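Local atomic coordinates of 6-phosphofructokinase subunit beta (Saccharomyces cerevisiae, PDB entry 3O8O), a protein that catalyses the ATP-dependent phosphorylation of fructose 6-phosphate to fructose 1,6-bisphosphate, the first committing step of glycolysis, under allosteric control. Residues 401-406 against 463-468; 492-497 against 525-530. All coordinates share one frame; numbering follows the deposited sequence.

Contact 1 of 2, residues 401-406 against 463-468. With FDP (2,6-di-O-phosphono-beta-D-fructofuranose), chain L.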
loop_
_atom_site.group_PDB
_atom_site.type_symbol
_atom_site.label_atom_id
_atom_site.label_comp_id
_atom_site.label_asym_id
_atom_site.label_seq_id
_atom_site.Cartn_x
_atom_site.Cartn_y
_atom_site.Cartn_z
ATOM N N VAL B 401 -8.382 -3.037 -29.567
ATOM C CA VAL B 401 -7.875 -2.006 -28.686
ATOM C C VAL B 401 -8.412 -2.256 -27.304
ATOM O O VAL B 401 -9.619 -2.394 -27.117
ATOM C CB VAL B 401 -8.300 -0.612 -29.155
ATOM C CG1 VAL B 401 -7.864 0.442 -28.146
ATOM C CG2 VAL B 401 -7.697 -0.340 -30.525
ATOM N N GLY B 402 -7.499 -2.335 -26.343
ATOM C CA GLY B 402 -7.889 -2.559 -24.971
ATOM C C GLY B 402 -7.395 -3.874 -24.425
ATOM O O GLY B 402 -6.496 -4.488 -24.970
ATOM N N ALA B 403 -7.996 -4.307 -23.331
ATOM C CA ALA B 403 -7.593 -5.553 -22.717
ATOM C C ALA B 403 -8.117 -6.705 -23.525
ATOM O O ALA B 403 -9.102 -6.571 -24.236
ATOM C CB ALA B 403 -8.146 -5.635 -21.303
ATOM N N PRO B 404 -7.466 -7.865 -23.431
ATOM C CA PRO B 404 -7.975 -8.998 -24.205
ATOM C C PRO B 404 -9.271 -9.438 -23.565
ATOM O O PRO B 404 -9.526 -9.126 -22.425
ATOM C CB PRO B 404 -6.870 -10.043 -24.053
ATOM C CG PRO B 404 -6.258 -9.709 -22.718
ATOM C CD PRO B 404 -6.192 -8.204 -22.781
ATOM N N ALA B 405 -10.096 -10.158 -24.292
ATOM C CA ALA B 405 -11.367 -10.612 -23.747
ATOM C C ALA B 405 -11.854 -11.768 -24.593
ATOM O O ALA B 405 -11.615 -11.800 -25.796
ATOM C CB ALA B 405 -12.371 -9.482 -23.775
ATOM N N GLY B 406 -12.536 -12.719 -23.970
ATOM C CA GLY B 406 -13.023 -13.884 -24.701
ATOM C C GLY B 406 -13.950 -13.575 -25.859
ATOM O O GLY B 406 -14.973 -12.918 -25.676
ATOM N N THR B 463 -3.310 -6.685 -28.765
ATOM C CA THR B 463 -3.972 -5.482 -28.262
ATOM C C THR B 463 -3.263 -4.724 -27.132
ATOM O O THR B 463 -2.553 -5.301 -26.317
ATOM C CB THR B 463 -5.387 -5.823 -27.757
ATOM O OG1 THR B 463 -5.907 -4.724 -26.996
ATOM C CG2 THR B 463 -5.352 -7.055 -26.894
ATOM N N ASN B 464 -3.469 -3.416 -27.104
ATOM C CA ASN B 464 -2.915 -2.573 -26.061
ATOM C C ASN B 464 -3.906 -1.443 -25.788
ATOM O O ASN B 464 -5.013 -1.444 -26.321
ATOM C CB ASN B 464 -1.532 -2.037 -26.440
ATOM C CG ASN B 464 -1.528 -1.291 -27.736
ATOM O OD1 ASN B 464 -2.024 -0.157 -27.840
ATOM N ND2 ASN B 464 -0.962 -1.925 -28.753
ATOM N N ARG B 465 -3.547 -0.485 -24.954
ATOM C CA ARG B 465 -4.514 0.553 -24.650
ATOM C C ARG B 465 -4.176 1.902 -25.253
ATOM O O ARG B 465 -4.796 2.906 -24.895
ATOM C CB ARG B 465 -4.677 0.674 -23.121
ATOM C CG ARG B 465 -5.446 -0.490 -22.424
ATOM C CD ARG B 465 -5.313 -0.374 -20.892
ATOM N NE ARG B 465 -5.699 -1.579 -20.150
ATOM C CZ ARG B 465 -6.959 -1.886 -19.857
ATOM N NH1 ARG B 465 -7.945 -1.068 -20.238
ATOM N NH2 ARG B 465 -7.251 -3.005 -19.209
ATOM N N VAL B 466 -3.211 1.933 -26.175
ATOM C CA VAL B 466 -2.804 3.194 -26.790
ATOM C C VAL B 466 -3.909 3.741 -27.660
ATOM O O VAL B 466 -4.467 3.010 -28.475
ATOM C CB VAL B 466 -1.570 3.040 -27.685
ATOM C CG1 VAL B 466 -1.024 4.419 -27.994
ATOM C CG2 VAL B 466 -0.508 2.168 -27.014
ATOM N N THR B 467 -4.233 5.016 -27.476
ATOM C CA THR B 467 -5.262 5.658 -28.279
ATOM C C THR B 467 -4.639 6.277 -29.538
ATOM O O THR B 467 -3.446 6.617 -29.553
ATOM C CB THR B 467 -5.972 6.772 -27.522
ATOM O OG1 THR B 467 -5.018 7.747 -27.096
ATOM C CG2 THR B 467 -6.717 6.214 -26.344
ATOM N N PRO B 468 -5.444 6.453 -30.606
ATOM C CA PRO B 468 -4.902 7.029 -31.834
ATOM C C PRO B 468 -4.057 8.264 -31.608
ATOM O O PRO B 468 -2.959 8.368 -32.140
ATOM C CB PRO B 468 -6.155 7.301 -32.659
ATOM C CG PRO B 468 -7.017 6.156 -32.288
ATOM C CD PRO B 468 -6.878 6.169 -30.773
HETATM P P1 FDP L . -11.288 -2.519 -18.374
HETATM O O1P FDP L . -11.157 -1.644 -19.559
HETATM O O2P FDP L . -12.449 -3.613 -18.574
HETATM O O3P FDP L . -11.693 -1.679 -17.060
HETATM O O1 FDP L . -10.850 -5.080 -14.922
HETATM C C1 FDP L . -10.829 -4.011 -15.872
HETATM C C2 FDP L . -9.875 -4.339 -17.023
HETATM O O2 FDP L . -9.944 -3.349 -18.054
HETATM C C3 FDP L . -10.168 -5.739 -17.567
HETATM O O3 FDP L . -10.692 -5.612 -18.891
HETATM C C4 FDP L . -8.781 -6.371 -17.624
HETATM O O4 FDP L . -8.916 -7.780 -17.419
HETATM C C5 FDP L . -8.149 -5.725 -16.397
HETATM O O5 FDP L . -8.524 -4.350 -16.546
HETATM C C6 FDP L . -6.623 -5.820 -16.338
HETATM O O6 FDP L . -6.028 -5.019 -17.363
HETATM P P2 FDP L . -4.478 -4.590 -17.281
HETATM O O4P FDP L . -4.135 -3.571 -18.296
HETATM O O5P FDP L . -4.202 -4.074 -15.783
HETATM O O6P FDP L . -3.642 -5.953 -17.450
#
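R465 NH2 lies 3.5 Å from A403 CB and gives hydrogen bonds to three oxygens of the bound fructose 2,6-bisphosphate (FDP). Two of these are the ester oxygens O2 and O6; the third is O4P, on the 6-phosphate. R465 NE donates to FDP O4P as well, at 3.1 Å. R465 NH1 reaches the 2-phosphate through FDP O1P in a weak bond of 3.3 Å. One guanidinium therefore spans both phosphates, and its charge would probably offset part of theirs.

The 401-406 loop backs this group. A403 N stands 4.3 Å above the guanidinium plane, over its centre. R465 CG is anti to the carbonyl carbon (chi1 -72°) and lies 4.1 Å from G402 CA. From CG to NE the chain runs extended to the ligand.

The backbones join through G402 N, which donates to N464 O at 2.6 Å. The donor is tilted 31° from the carbonyl plane. The backbone of G402 is bent so that any side chain would strike the carbonyl oxygen of V401. T463 CG2 comes within 4.1 Å of P404 N, though the model is doubtful at this side chain. P404 also packs on an apolar side chain of another protein chain.

The 401-406 loop links strand 395-401 to helix 408-422. Sequence alignment puts A403 where the N-terminal half has G13, predicted to bind ATP. Here the same kind of strand-to-helix loop lines the allosteric activator site of the C-terminal regulatory PFK domain.

Contact 2 of 2, residues 492-497 against 525-530. With FDP (2,6-di-O-phosphono-beta-D-fructofuranose), chain L.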
loop_
_atom_site.group_PDB
_atom_site.type_symbol
_atom_site.label_atom_id
_atom_site.label_comp_id
_atom_site.label_asym_id
_atom_site.label_seq_id
_atom_site.Cartn_x
_atom_site.Cartn_y
_atom_site.Cartn_z
ATOM N N GLY B 492 -12.936 -3.910 -29.134
ATOM C CA GLY B 492 -12.287 -3.635 -27.867
ATOM C C GLY B 492 -13.133 -3.027 -26.753
ATOM O O GLY B 492 -14.349 -3.025 -26.803
ATOM N N GLY B 493 -12.463 -2.500 -25.735
ATOM C CA GLY B 493 -13.155 -1.924 -24.605
ATOM C C GLY B 493 -13.243 -0.423 -24.653
ATOM O O GLY B 493 -13.289 0.142 -25.736
ATOM N N PHE B 494 -13.244 0.229 -23.493
ATOM C CA PHE B 494 -13.378 1.672 -23.472
ATOM C C PHE B 494 -12.287 2.427 -24.184
ATOM O O PHE B 494 -12.488 3.583 -24.555
ATOM C CB PHE B 494 -13.481 2.221 -22.063
ATOM C CG PHE B 494 -14.142 3.567 -22.002
ATOM C CD1 PHE B 494 -15.534 3.678 -22.035
ATOM C CD2 PHE B 494 -13.383 4.731 -21.920
ATOM C CE1 PHE B 494 -16.161 4.954 -21.979
ATOM C CE2 PHE B 494 -14.001 6.011 -21.863
ATOM C CZ PHE B 494 -15.389 6.120 -21.891
ATOM N N GLU B 495 -11.121 1.821 -24.359
ATOM C CA GLU B 495 -10.080 2.539 -25.072
ATOM C C GLU B 495 -10.480 2.536 -26.531
ATOM O O GLU B 495 -10.315 3.518 -27.247
ATOM C CB GLU B 495 -8.737 1.854 -24.890
ATOM C CG GLU B 495 -7.934 2.416 -23.748
ATOM C CD GLU B 495 -8.725 2.493 -22.448
ATOM O OE1 GLU B 495 -9.486 3.473 -22.253
ATOM O OE2 GLU B 495 -8.576 1.566 -21.623
ATOM N N ALA B 496 -11.029 1.410 -26.957
ATOM C CA ALA B 496 -11.475 1.246 -28.321
ATOM C C ALA B 496 -12.686 2.159 -28.551
ATOM O O ALA B 496 -12.986 2.534 -29.673
ATOM C CB ALA B 496 -11.819 -0.223 -28.565
ATOM N N PHE B 497 -13.381 2.520 -27.483
ATOM C CA PHE B 497 -14.523 3.419 -27.596
ATOM C C PHE B 497 -13.878 4.756 -27.921
ATOM O O PHE B 497 -14.138 5.339 -28.961
ATOM C CB PHE B 497 -15.256 3.503 -26.255
ATOM C CG PHE B 497 -16.499 4.357 -26.267
ATOM C CD1 PHE B 497 -17.629 3.955 -26.967
ATOM C CD2 PHE B 497 -16.588 5.495 -25.461
ATOM C CE1 PHE B 497 -18.833 4.663 -26.851
ATOM C CE2 PHE B 497 -17.795 6.206 -25.343
ATOM C CZ PHE B 497 -18.915 5.786 -26.033
ATOM N N SER B 525 -15.626 -6.404 -18.332
ATOM C CA SER B 525 -16.274 -5.467 -17.441
ATOM C C SER B 525 -17.635 -4.992 -17.896
ATOM O O SER B 525 -18.448 -4.572 -17.072
ATOM C CB SER B 525 -15.402 -4.246 -17.253
ATOM O OG SER B 525 -14.094 -4.653 -16.987
ATOM N N ASN B 526 -17.871 -5.021 -19.204
ATOM C CA ASN B 526 -19.138 -4.574 -19.784
ATOM C C ASN B 526 -19.375 -3.102 -19.441
ATOM O O ASN B 526 -20.477 -2.701 -19.045
ATOM C CB ASN B 526 -20.287 -5.449 -19.272
ATOM C CG ASN B 526 -21.514 -5.366 -20.158
ATOM O OD1 ASN B 526 -21.407 -5.439 -21.380
ATOM N ND2 ASN B 526 -22.684 -5.216 -19.552
ATOM N N ASN B 527 -18.325 -2.302 -19.613
ATOM C CA ASN B 527 -18.365 -0.868 -19.306
ATOM C C ASN B 527 -18.450 0.055 -20.517
ATOM O O ASN B 527 -18.384 1.283 -20.383
ATOM C CB ASN B 527 -17.130 -0.472 -18.470
ATOM C CG ASN B 527 -15.809 -0.667 -19.222
ATOM O OD1 ASN B 527 -15.572 -1.705 -19.849
ATOM N ND2 ASN B 527 -14.938 0.322 -19.139
ATOM N N VAL B 528 -18.588 -0.532 -21.698
ATOM C CA VAL B 528 -18.663 0.262 -22.910
ATOM C C VAL B 528 -20.091 0.654 -23.233
ATOM O O VAL B 528 -20.923 -0.207 -23.503
ATOM C CB VAL B 528 -18.092 -0.493 -24.080
ATOM C CG1 VAL B 528 -18.285 0.309 -25.351
ATOM C CG2 VAL B 528 -16.624 -0.751 -23.834
ATOM N N PRO B 529 -20.382 1.969 -23.242
ATOM C CA PRO B 529 -21.705 2.523 -23.523
ATOM C C PRO B 529 -22.230 2.059 -24.859
ATOM O O PRO B 529 -21.456 1.794 -25.760
ATOM C CB PRO B 529 -21.458 4.028 -23.524
ATOM C CG PRO B 529 -20.274 4.192 -22.665
ATOM C CD PRO B 529 -19.402 3.058 -23.099
ATOM N N GLY B 530 -23.546 1.961 -24.982
ATOM C CA GLY B 530 -24.132 1.561 -26.240
ATOM C C GLY B 530 -24.445 0.092 -26.380
ATOM O O GLY B 530 -24.711 -0.376 -27.480
HETATM P P1 FDP L . -11.288 -2.519 -18.374
HETATM O O1P FDP L . -11.157 -1.644 -19.559
HETATM O O2P FDP L . -12.449 -3.613 -18.574
HETATM O O3P FDP L . -11.693 -1.679 -17.060
HETATM O O1 FDP L . -10.850 -5.080 -14.922
HETATM C C1 FDP L . -10.829 -4.011 -15.872
HETATM C C2 FDP L . -9.875 -4.339 -17.023
HETATM O O2 FDP L . -9.944 -3.349 -18.054
HETATM C C3 FDP L . -10.168 -5.739 -17.567
HETATM O O3 FDP L . -10.692 -5.612 -18.891
HETATM C C4 FDP L . -8.781 -6.371 -17.624
HETATM O O4 FDP L . -8.916 -7.780 -17.419
HETATM C C5 FDP L . -8.149 -5.725 -16.397
HETATM O O5 FDP L . -8.524 -4.350 -16.546
HETATM C C6 FDP L . -6.623 -5.820 -16.338
HETATM O O6 FDP L . -6.028 -5.019 -17.363
HETATM P P2 FDP L . -4.478 -4.590 -17.281
HETATM O O4P FDP L . -4.135 -3.571 -18.296
HETATM O O5P FDP L . -4.202 -4.074 -15.783
HETATM O O6P FDP L . -3.642 -5.953 -17.450
#
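V528 CG2 presses on the backbone where helix 494-504 begins, 3.5 Å from both G493 C and F494 N. This is the tight part of the contact. P529 continues it by touching two phenylalanines with one atom, CD. Its CD sits over the centre of the F497 ring in a CH-pi contact, 4.0 Å from the centroid and 10° off the ring normal. The same P529 CD meets the F494 ring at its edge, 3.9 Å from F494 CE1. F497 CG is anti to the backbone N (chi1 -177°), which carries the ring out toward P529. V528 CG1 adds an oblique contact with F497 CD1 at 4.0 Å. L519, I729, L732 and T737 also touch F497. An alanine at F497 would probably cost P529 CD the ring face it packs on and open a gap beside V528 CG1.

The looser part lies toward the ligand. No hydrogen bond joins the two segments, and N527 touches the helix start through ND2, 3.8 Å from F494 CB. The N527 amide is held from outside: ND2 bonds to R742 O, and OD1 to T523 OG1. S525 does not touch 492-497. Its OG instead donates to FDP O2P, at 2.5 Å.

G493 is the N-cap residue of the helix, and its O accepts from F497 N. By sequence alignment, F494 stands where the N-terminal half has D108, a predicted magnesium ligand, and S525 where it has D155, the predicted proton acceptor. These replacements are consistent with a PFK substrate-site framework turned into an allosteric activator site.

Overall arrangement
Contacts 1 and 2 have centres about 10 Å apart and build neighbouring parts of one activator site. Strands 395-401 and 487-492 lie side by side in the same sheet and deliver 401-406 and 492-497 to it. V401 O and G493 N, 3.2 Å apart, probably form a hydrogen bond between them. A salt bridge also joins the contacts, with R465 NH1 3.0 Å from E495 OE2. E495 OE2 pairs with R742 too, and so probably eases the repulsion between the two arginines. At the 2-phosphate of FDP, R465 from contact 1 and S525 from contact 2 bind different oxygens. T523, G569, H660, Q663 and residues of another protein chain also hydrogen-bond the ligand.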